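Local coordinates for adenosine monophosphate-protein transferase (PDB 2JB7), which binds adenosine monophosphate between subunits of its assembly and is probably a nucleotide-handling enzyme, although its reaction is not established, at residues A[18-23]-A[81-86]; A[23-28]-A[103-108]. All coordinates share one frame; numbering follows the deposited sequence.

In the fold
The two contacts illustrate how a sheet core can hand over to a ligand loop, their centres lying about 9 Å apart and A23 belonging to both. Contact 1 pairs strand 17-22 with strand 83-89 inside the five-stranded antiparallel sheet, about 6 Å from the centre of the chain. Contact 2, about 14 Å from that centre, begins where strand 17-22 ends and brings the loop carrying H24 and F25 against the turn that leads into strand 108-113. Q22 O and V107 N, 2.9 Å apart, probably form a backbone hydrogen bond between the two contacts. AMP lies against F25, while the side chain of H82 comes within about 4 Å of the nucleotide.

Contact 1 (A[18-23]-A[81-86])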
loop_
_atom_site.group_PDB
_atom_site.type_symbol
_atom_site.label_atom_id
_atom_site.label_comp_id
_atom_site.label_asym_id
_atom_site.label_seq_id
_atom_site.Cartn_x
_atom_site.Cartn_y
_atom_site.Cartn_z
ATOM N N VAL A 18 20.992 10.247 0.581
ATOM C CA VAL A 18 21.232 8.988 -0.106
ATOM C C VAL A 18 20.196 7.946 0.341
ATOM O O VAL A 18 19.780 7.961 1.490
ATOM C CB VAL A 18 22.668 8.483 0.133
ATOM C CG1 VAL A 18 22.839 7.905 1.563
ATOM C CG2 VAL A 18 23.070 7.463 -0.949
ATOM N N ILE A 19 19.770 7.099 -0.600
ATOM C CA ILE A 19 18.929 5.922 -0.317
ATOM C C ILE A 19 19.676 4.724 -0.922
ATOM O O ILE A 19 20.056 4.739 -2.105
ATOM C CB ILE A 19 17.515 6.092 -0.893
ATOM C CG1 ILE A 19 16.838 7.325 -0.267
ATOM C CG2 ILE A 19 16.636 4.806 -0.656
ATOM C CD1 ILE A 19 15.550 7.703 -1.032
ATOM N N ILE A 20 19.907 3.697 -0.111
ATOM C CA ILE A 20 20.606 2.479 -0.560
ATOM C C ILE A 20 19.698 1.281 -0.273
ATOM O O ILE A 20 19.164 1.155 0.823
ATOM C CB ILE A 20 21.946 2.300 0.150
ATOM C CG1 ILE A 20 22.769 3.584 0.060
ATOM C CG2 ILE A 20 22.707 1.124 -0.454
ATOM C CD1 ILE A 20 24.086 3.568 0.876
ATOM N N GLY A 21 19.524 0.405 -1.247
ATOM C CA GLY A 21 18.696 -0.778 -1.064
ATOM C C GLY A 21 19.117 -1.939 -1.941
ATOM O O GLY A 21 20.189 -1.926 -2.527
ATOM N N GLN A 22 18.255 -2.941 -1.975
ATOM C CA GLN A 22 18.465 -4.127 -2.803
ATOM C C GLN A 22 17.176 -4.425 -3.547
ATOM O O GLN A 22 16.061 -4.300 -3.012
ATOM C CB GLN A 22 18.827 -5.282 -1.910
ATOM C CG GLN A 22 19.379 -6.479 -2.661
ATOM C CD GLN A 22 19.616 -7.566 -1.697
ATOM O OE1 GLN A 22 20.394 -7.415 -0.751
ATOM N NE2 GLN A 22 18.913 -8.652 -1.878
ATOM N N ALA A 23 17.350 -4.802 -4.814
ATOM C CA ALA A 23 16.240 -5.096 -5.693
ATOM C C ALA A 23 16.605 -6.357 -6.475
ATOM O O ALA A 23 17.318 -7.246 -5.926
ATOM C CB ALA A 23 16.009 -3.898 -6.611
ATOM N N GLY A 81 25.982 -7.515 -5.991
ATOM C CA GLY A 81 24.852 -7.785 -6.897
ATOM C C GLY A 81 23.522 -7.304 -6.344
ATOM O O GLY A 81 23.210 -7.570 -5.178
ATOM N N HIS A 82 22.792 -6.551 -7.170
ATOM C CA HIS A 82 21.403 -6.161 -6.919
ATOM C C HIS A 82 21.215 -5.025 -5.938
ATOM O O HIS A 82 20.072 -4.634 -5.630
ATOM C CB HIS A 82 20.535 -7.380 -6.617
ATOM C CG HIS A 82 20.086 -8.104 -7.841
ATOM N ND1 HIS A 82 19.476 -9.337 -7.808
ATOM C CD2 HIS A 82 20.148 -7.758 -9.151
ATOM C CE1 HIS A 82 19.200 -9.727 -9.043
ATOM N NE2 HIS A 82 19.558 -8.771 -9.871
ATOM N N VAL A 83 22.311 -4.471 -5.463
ATOM C CA VAL A 83 22.239 -3.224 -4.724
ATOM C C VAL A 83 21.861 -2.070 -5.658
ATOM O O VAL A 83 22.289 -1.999 -6.824
ATOM C CB VAL A 83 23.577 -2.990 -3.967
ATOM C CG1 VAL A 83 23.686 -1.531 -3.451
ATOM C CG2 VAL A 83 23.688 -4.050 -2.832
ATOM N N PHE A 84 21.057 -1.123 -5.143
ATOM C CA PHE A 84 20.849 0.157 -5.808
ATOM C C PHE A 84 21.175 1.339 -4.897
ATOM O O PHE A 84 21.079 1.220 -3.660
ATOM C CB PHE A 84 19.415 0.278 -6.355
ATOM C CG PHE A 84 18.345 0.359 -5.315
ATOM C CD1 PHE A 84 17.631 -0.777 -4.961
ATOM C CD2 PHE A 84 17.969 1.570 -4.765
ATOM C CE1 PHE A 84 16.588 -0.678 -3.969
ATOM C CE2 PHE A 84 16.975 1.659 -3.815
ATOM C CZ PHE A 84 16.275 0.553 -3.456
ATOM N N VAL A 85 21.563 2.451 -5.528
ATOM C CA VAL A 85 21.907 3.685 -4.860
ATOM C C VAL A 85 21.211 4.842 -5.519
ATOM O O VAL A 85 21.185 4.956 -6.744
ATOM C CB VAL A 85 23.417 3.944 -4.886
ATOM C CG1 VAL A 85 23.741 5.311 -4.290
ATOM C CG2 VAL A 85 24.155 2.767 -4.157
ATOM N N ILE A 86 20.607 5.667 -4.688
ATOM C CA ILE A 86 19.910 6.883 -5.110
ATOM C C ILE A 86 20.466 8.060 -4.342
ATOM O O ILE A 86 20.545 8.018 -3.132
ATOM C CB ILE A 86 18.388 6.802 -4.856
ATOM C CG1 ILE A 86 17.772 5.667 -5.666
ATOM C CG2 ILE A 86 17.698 8.168 -5.193
ATOM C CD1 ILE A 86 16.344 5.354 -5.213
#
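Strands 18-22 and 83-86 run antiparallel, their axes 4.5 Å apart at an angle of 163°, with hydrogen-bonded pairs I19–I86 and G21–F84 alternating with the non-hydrogen-bonded pairs I20–V85 and Q22–V83. Past the last pair, A23 N adds a bond to H82 O. The G21 pair is less regular than the I19 pair: F84 N sits well above the carbonyl plane of G21, whereas I19 N lies in that of I86.

The F84 side chain is the striking feature. Its CG stands between its own backbone N and carbonyl carbon (chi1 68°), folding the ring back across the neighbouring strand over G21, which has no side chain. G21 CA lies over the ring face, 3.8 Å from the centroid, a CH-pi contact, and A23 CB approaches F84 CD1 at 3.9 Å. A leucine in place of F84 would probably lose this flat cover, leaving the G21 backbone without its CH-pi partner and a gap beside A23. On the same face I19 and I86 meet through their CB atoms, 4.1 Å apart, and helix 93-101 packs against both. On the other face I20 CG2 crosses V83 CG1 at 4.1 Å, and V18 CG2 meets V85 CG1 at 4.0 Å; helix 65-78 covers I20, V83 and V85.

Polarity gathers at one end of the pair, where H82 ND1 bonds D136 of the second subunit and Q22 NE2 bonds F110 O of that subunit, while Q22 OE1 bonds R108 NH1. The chemistry thus implies a buried, apolar sheet centre whose polar end is completed by a neighbouring subunit.

Contact 2 (A[23-28]-A[103-108]); sequences AHFIKT and VPEVVR. With AMP (adenosine monophosphate), chain F; ACT (acetate ion), chain G.
H24 and E105 meet through a side-chain-to-backbone hydrogen bond: ND1 of H24 gives its proton to E105 O at 3.0 Å, with the acceptor close to the imidazole plane. A chi1 of 77° swings the imidazole back over the H24 main chain and toward this carbonyl, while H24 CD2 faces AMP O2' at 3.7 Å. F25 lies against the adenine: AMP C4 sits over one ring face, 3.4 Å above its plane, and K27 N over the opposite face. E105 OE2 stands at the edge of the same ring, 3.8 Å from F25 CD2.

That carboxylate forms a salt bridge to K27, NZ to OE2 3.2 Å, the two side chains crossing at about a right angle; D31 is the stronger salt-bridge partner of K27 NZ. T28 OG1 lies 3.1 Å from E105 CB as their side chains slide past each other in opposite directions. Two type I beta turns, F25 to T28 and V103 to V106, bring the loops together, and beyond the second V107 and R108 both oppose Q22 in a classic beta bulge that opens strand 108-113.

Further out, T28 N bonds F25 O within the first turn. AMP itself is hydrogen-bonded by S53 and, from the second subunit, by Y162 OH and A114 N. R108 NE and NH2 bond one oxygen of an acetate, probably from the crystallisation liquor, that R108 of the fourth subunit also binds.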
loop_
_atom_site.group_PDB
_atom_site.type_symbol
_atom_site.label_atom_id
_atom_site.label_comp_id
_atom_site.label_asym_id
_atom_site.label_seq_id
_atom_site.Cartn_x
_atom_site.Cartn_y
_atom_site.Cartn_z
ATOM N N ALA A 23 17.350 -4.802 -4.814
ATOM C CA ALA A 23 16.240 -5.096 -5.693
ATOM C C ALA A 23 16.605 -6.357 -6.475
ATOM O O ALA A 23 17.318 -7.246 -5.926
ATOM C CB ALA A 23 16.009 -3.898 -6.611
ATOM N N HIS A 24 16.069 -6.467 -7.677
ATOM C CA HIS A 24 16.366 -7.548 -8.608
ATOM C C HIS A 24 15.775 -7.160 -9.952
ATOM O O HIS A 24 14.813 -6.407 -10.030
ATOM C CB HIS A 24 15.812 -8.901 -8.144
ATOM C CG HIS A 24 14.334 -9.071 -8.355
ATOM N ND1 HIS A 24 13.397 -8.291 -7.703
ATOM C CD2 HIS A 24 13.632 -9.938 -9.117
ATOM C CE1 HIS A 24 12.183 -8.671 -8.072
ATOM N NE2 HIS A 24 12.294 -9.662 -8.932
ATOM N N PHE A 25 16.355 -7.699 -11.015
ATOM C CA PHE A 25 15.845 -7.548 -12.367
ATOM C C PHE A 25 16.203 -6.211 -12.943
ATOM O O PHE A 25 16.122 -5.157 -12.266
ATOM C CB PHE A 25 14.310 -7.744 -12.419
ATOM C CG PHE A 25 13.731 -7.806 -13.823
ATOM C CD1 PHE A 25 14.377 -8.507 -14.846
ATOM C CD2 PHE A 25 12.512 -7.191 -14.100
ATOM C CE1 PHE A 25 13.836 -8.543 -16.133
ATOM C CE2 PHE A 25 11.968 -7.264 -15.369
ATOM C CZ PHE A 25 12.638 -7.944 -16.376
ATOM N N ILE A 26 16.596 -6.218 -14.217
ATOM C CA ILE A 26 17.059 -4.972 -14.847
ATOM C C ILE A 26 16.073 -3.811 -14.890
ATOM O O ILE A 26 16.471 -2.654 -14.918
ATOM C CB ILE A 26 17.573 -5.289 -16.272
ATOM C CG1 ILE A 26 18.564 -4.226 -16.776
ATOM C CG2 ILE A 26 16.413 -5.601 -17.182
ATOM C CD1 ILE A 26 19.454 -4.714 -17.960
ATOM N N LYS A 27 14.794 -4.103 -14.835
ATOM C CA LYS A 27 13.776 -3.071 -14.904
ATOM C C LYS A 27 13.809 -2.183 -13.674
ATOM O O LYS A 27 13.242 -1.081 -13.671
ATOM C CB LYS A 27 12.429 -3.723 -15.043
ATOM C CG LYS A 27 11.253 -2.751 -15.388
ATOM C CD LYS A 27 10.004 -3.469 -15.936
ATOM C CE LYS A 27 9.203 -4.227 -14.904
ATOM N NZ LYS A 27 8.333 -3.309 -14.091
ATOM N N THR A 28 14.470 -2.645 -12.623
ATOM C CA THR A 28 14.688 -1.799 -11.428
ATOM C C THR A 28 15.082 -0.362 -11.781
ATOM O O THR A 28 14.609 0.603 -11.178
ATOM C CB THR A 28 15.764 -2.400 -10.506
ATOM O OG1 THR A 28 15.325 -3.672 -9.987
ATOM C CG2 THR A 28 16.104 -1.445 -9.348
ATOM N N VAL A 103 7.851 -0.286 -5.483
ATOM C CA VAL A 103 8.343 -0.768 -6.765
ATOM C C VAL A 103 8.484 -2.292 -6.647
ATOM O O VAL A 103 9.137 -2.785 -5.700
ATOM C CB VAL A 103 9.666 -0.146 -7.075
ATOM C CG1 VAL A 103 10.381 -0.904 -8.252
ATOM C CG2 VAL A 103 9.485 1.355 -7.424
ATOM N N PRO A 104 7.827 -3.033 -7.529
ATOM C CA PRO A 104 7.826 -4.515 -7.354
ATOM C C PRO A 104 9.221 -5.177 -7.343
ATOM O O PRO A 104 9.393 -6.192 -6.716
ATOM C CB PRO A 104 6.976 -4.985 -8.533
ATOM C CG PRO A 104 6.034 -3.842 -8.749
ATOM C CD PRO A 104 6.899 -2.626 -8.599
ATOM N N GLU A 105 10.223 -4.571 -7.985
ATOM C CA GLU A 105 11.579 -5.126 -7.969
ATOM C C GLU A 105 12.271 -4.916 -6.631
ATOM O O GLU A 105 13.223 -5.621 -6.298
ATOM C CB GLU A 105 12.442 -4.501 -9.048
ATOM C CG GLU A 105 12.159 -4.971 -10.450
ATOM C CD GLU A 105 11.130 -4.104 -11.105
ATOM O OE1 GLU A 105 10.913 -2.952 -10.598
ATOM O OE2 GLU A 105 10.579 -4.518 -12.145
ATOM N N VAL A 106 11.830 -3.925 -5.864
ATOM C CA VAL A 106 12.551 -3.540 -4.664
ATOM C C VAL A 106 12.242 -4.525 -3.560
ATOM O O VAL A 106 11.100 -4.796 -3.275
ATOM C CB VAL A 106 12.219 -2.108 -4.228
ATOM C CG1 VAL A 106 12.635 -1.872 -2.783
ATOM C CG2 VAL A 106 12.876 -1.096 -5.214
ATOM N N VAL A 107 13.280 -5.061 -2.923
ATOM C CA VAL A 107 13.097 -6.067 -1.865
ATOM C C VAL A 107 13.389 -5.544 -0.477
ATOM O O VAL A 107 12.727 -5.958 0.489
ATOM C CB VAL A 107 13.927 -7.342 -2.163
ATOM C CG1 VAL A 107 13.635 -7.853 -3.597
ATOM C CG2 VAL A 107 15.303 -7.088 -2.053
ATOM N N ARG A 108 14.329 -4.621 -0.355
ATOM C CA ARG A 108 14.640 -4.013 0.927
ATOM C C ARG A 108 15.347 -2.675 0.749
ATOM O O ARG A 108 15.949 -2.393 -0.297
ATOM C CB ARG A 108 15.519 -4.939 1.751
ATOM C CG ARG A 108 16.825 -5.287 1.057
ATOM C CD ARG A 108 17.296 -6.746 1.261
ATOM N NE ARG A 108 17.723 -6.964 2.644
ATOM C CZ ARG A 108 18.870 -7.530 3.005
ATOM N NH1 ARG A 108 19.743 -8.029 2.105
ATOM N NH2 ARG A 108 19.139 -7.608 4.290
HETATM P P AMP F . 18.474 -12.328 -15.646
HETATM O O1P AMP F . 19.371 -13.389 -15.015
HETATM O O2P AMP F . 17.397 -12.856 -16.558
HETATM O O3P AMP F . 19.196 -11.190 -16.296
HETATM O "O5'" AMP F . 17.598 -11.541 -14.524
HETATM C "C5'" AMP F . 17.891 -11.322 -13.138
HETATM C "C4'" AMP F . 16.660 -11.609 -12.283
HETATM O "O4'" AMP F . 15.507 -10.835 -12.681
HETATM C "C3'" AMP F . 16.293 -13.087 -12.428
HETATM O "O3'" AMP F . 17.059 -13.827 -11.468
HETATM C "C2'" AMP F . 14.786 -13.077 -12.240
HETATM O "O2'" AMP F . 14.523 -13.116 -10.836
HETATM C "C1'" AMP F . 14.375 -11.718 -12.793
HETATM N N9 AMP F . 13.865 -11.824 -14.196
HETATM C C8 AMP F . 14.537 -12.193 -15.307
HETATM N N7 AMP F . 13.761 -12.132 -16.406
HETATM C C5 AMP F . 12.543 -11.683 -15.973
HETATM C C6 AMP F . 11.290 -11.397 -16.624
HETATM N N6 AMP F . 11.196 -11.602 -17.938
HETATM N N1 AMP F . 10.239 -10.932 -15.879
HETATM C C2 AMP F . 10.395 -10.761 -14.544
HETATM N N3 AMP F . 11.535 -10.986 -13.858
HETATM C C4 AMP F . 12.614 -11.468 -14.533
HETATM C C ACT G . 16.357 -5.859 5.921
HETATM O O ACT G . 16.190 -6.936 5.340
HETATM O OXT ACT G . 16.957 -4.999 5.318
HETATM C CH3 ACT G . 15.824 -5.606 7.286
#